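Long-range contact in sugar kinase, pfkB family (Thermotoga maritima, PDB 2AJR), which probably phosphorylates a sugar phosphate such as fructose 1-phosphate, using ATP, as a magnesium-binding member of the pfkB carbohydrate kinase family: residues 14-19 and 55-60. Residues are numbered along the deposited sequence; the frame is centred on the assembly and turned at random.
With ACT (acetate ion), chain D.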
loop_
_atom_site.group_PDB
_atom_site.type_symbol
_atom_site.label_atom_id
_atom_site.label_comp_id
_atom_site.label_asym_id
_atom_site.label_seq_id
_atom_site.Cartn_x
_atom_site.Cartn_y
_atom_site.Cartn_z
ATOM N N VAL A 14 -30.815 -6.665 6.223
ATOM C CA VAL A 14 -29.781 -7.636 5.892
ATOM C C VAL A 14 -28.610 -7.533 6.856
ATOM O O VAL A 14 -28.251 -6.442 7.289
ATOM C CB VAL A 14 -29.272 -7.404 4.444
ATOM C CG1 VAL A 14 -28.202 -8.424 4.051
ATOM C CG2 VAL A 14 -30.435 -7.424 3.452
ATOM N N LEU A 15 -28.016 -8.682 7.182
ATOM C CA LEU A 15 -26.751 -8.758 7.921
ATOM C C LEU A 15 -25.645 -9.228 6.982
ATOM O O LEU A 15 -25.778 -10.301 6.390
ATOM C CB LEU A 15 -26.869 -9.756 9.076
ATOM C CG LEU A 15 -25.585 -10.196 9.808
ATOM C CD1 LEU A 15 -24.929 -9.002 10.499
ATOM C CD2 LEU A 15 -25.852 -11.324 10.798
ATOM N N THR A 16 -24.564 -8.452 6.859
ATOM C CA THR A 16 -23.396 -8.884 6.095
ATOM C C THR A 16 -22.249 -9.174 7.064
ATOM O O THR A 16 -21.975 -8.391 7.984
ATOM C CB THR A 16 -22.931 -7.850 5.033
ATOM O OG1 THR A 16 -22.373 -6.688 5.668
ATOM C CG2 THR A 16 -24.078 -7.431 4.150
ATOM N N VAL A 17 -21.593 -10.315 6.846
ATOM C CA VAL A 17 -20.473 -10.743 7.654
ATOM C C VAL A 17 -19.232 -10.707 6.791
ATOM O O VAL A 17 -19.198 -11.321 5.739
ATOM C CB VAL A 17 -20.674 -12.171 8.125
ATOM C CG1 VAL A 17 -19.375 -12.722 8.768
ATOM C CG2 VAL A 17 -21.880 -12.238 9.067
ATOM N N THR A 18 -18.215 -9.991 7.246
ATOM C CA THR A 18 -16.938 -9.879 6.540
ATOM C C THR A 18 -15.858 -10.113 7.580
ATOM O O THR A 18 -15.414 -9.189 8.250
ATOM C CB THR A 18 -16.758 -8.468 5.936
ATOM O OG1 THR A 18 -17.895 -8.146 5.126
ATOM C CG2 THR A 18 -15.479 -8.380 5.127
ATOM N N LEU A 19 -15.451 -11.356 7.752
ATOM C CA LEU A 19 -14.519 -11.677 8.805
ATOM C C LEU A 19 -13.160 -11.060 8.547
ATOM O O LEU A 19 -12.403 -10.824 9.497
ATOM C CB LEU A 19 -14.419 -13.189 8.996
ATOM C CG LEU A 19 -15.712 -13.837 9.504
ATOM C CD1 LEU A 19 -15.443 -15.245 10.005
ATOM C CD2 LEU A 19 -16.366 -13.003 10.606
ATOM N N ILE A 55 -18.729 -6.229 3.115
ATOM C CA ILE A 55 -18.769 -4.788 3.215
ATOM C C ILE A 55 -19.174 -4.163 1.881
ATOM O O ILE A 55 -19.958 -3.217 1.860
ATOM C CB ILE A 55 -17.418 -4.246 3.745
ATOM C CG1 ILE A 55 -17.331 -4.563 5.245
ATOM C CG2 ILE A 55 -17.282 -2.743 3.493
ATOM C CD1 ILE A 55 -16.193 -3.897 5.962
ATOM N N ASN A 56 -18.654 -4.707 0.777
ATOM C CA ASN A 56 -19.013 -4.217 -0.557
ATOM C C ASN A 56 -20.501 -4.516 -0.823
ATOM O O ASN A 56 -21.188 -3.728 -1.479
ATOM C CB ASN A 56 -18.152 -4.842 -1.679
ATOM C CG ASN A 56 -16.659 -4.439 -1.639
ATOM O OD1 ASN A 56 -16.276 -3.317 -1.293
ATOM N ND2 ASN A 56 -15.817 -5.371 -2.058
ATOM N N VAL A 57 -20.988 -5.652 -0.313
ATOM C CA VAL A 57 -22.412 -5.993 -0.440
ATOM C C VAL A 57 -23.261 -4.981 0.313
ATOM O O VAL A 57 -24.277 -4.544 -0.206
ATOM C CB VAL A 57 -22.728 -7.427 0.040
ATOM C CG1 VAL A 57 -24.232 -7.650 0.157
ATOM C CG2 VAL A 57 -22.107 -8.447 -0.901
ATOM N N SER A 58 -22.834 -4.583 1.508
ATOM C CA SER A 58 -23.499 -3.500 2.227
ATOM C C SER A 58 -23.501 -2.196 1.439
ATOM O O SER A 58 -24.518 -1.515 1.356
ATOM C CB SER A 58 -22.853 -3.266 3.592
ATOM O OG SER A 58 -23.195 -4.300 4.508
ATOM N N ILE A 59 -22.361 -1.838 0.862
ATOM C CA ILE A 59 -22.287 -0.620 0.049
ATOM C C ILE A 59 -23.255 -0.764 -1.138
ATOM O O ILE A 59 -24.100 0.101 -1.350
ATOM C CB ILE A 59 -20.826 -0.306 -0.400
ATOM C CG1 ILE A 59 -19.974 0.056 0.832
ATOM C CG2 ILE A 59 -20.788 0.836 -1.438
ATOM C CD1 ILE A 59 -18.462 -0.098 0.645
ATOM N N ALA A 60 -23.148 -1.868 -1.873
ATOM C CA ALA A 60 -24.080 -2.199 -2.963
ATOM C C ALA A 60 -25.568 -2.092 -2.561
ATOM O O ALA A 60 -26.357 -1.426 -3.232
ATOM C CB ALA A 60 -23.792 -3.591 -3.487
HETATM C C ACT D . -11.795 -6.996 -1.695
HETATM O O ACT D . -10.541 -6.766 -1.437
HETATM O OXT ACT D . -12.538 -6.028 -2.069
HETATM C CH3 ACT D . -12.425 -8.349 -1.520
#
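In the α/β core of this ribokinase-like fold, the inner strand 14-18 packs through Thr16 and Thr18 against helix 53-63, which follows the Gly-Gly motif of the pfkB family. The strand and this part of the helix run roughly antiparallel (149°), with their axes 8.0 Å apart. A hydrogen bond joins two hydroxyls, Thr16 OG1 and Ser58 OG, 2.8 Å apart; which of them gives the proton is open. Thr16 reaches it with OG1 set between its own backbone N and carbonyl carbon (chi1 70°), which leaves CG2 beside the backbone N, where it meets Val57 CG1 at 4.0 Å, the two side chains lying alongside but pointing opposite ways. Ser58 OG bonds on to Ser68 OG, and Thr16 OG1 makes a weak bond to Gly54 O, so the buried hydroxyls form a short chain. A valine in place of Thr16 would probably leave Ser58 OG with Ser68 OG but no mate on the strand, the buried serine freer to turn. One strand repeat further on, Thr18 OG1 lies 2.9 Å from Ile55 N and 3.6 Å from Ile55 CG1, the two side chains roughly perpendicular. Asn56 points away from the strand, binding Asp273 and Lys310 and, weakly, a bound acetate through ND2. Strand 14-18 is itself hydrogen-bonded between strands 68-75 and 149-153; Leu15 and Val17 turn to helix 130-144 on its other face, while helix 53-63 lies between helix 76-89, touched by Ile55 and Ile59, and helix 271-286, touched by Val57 and Ala60.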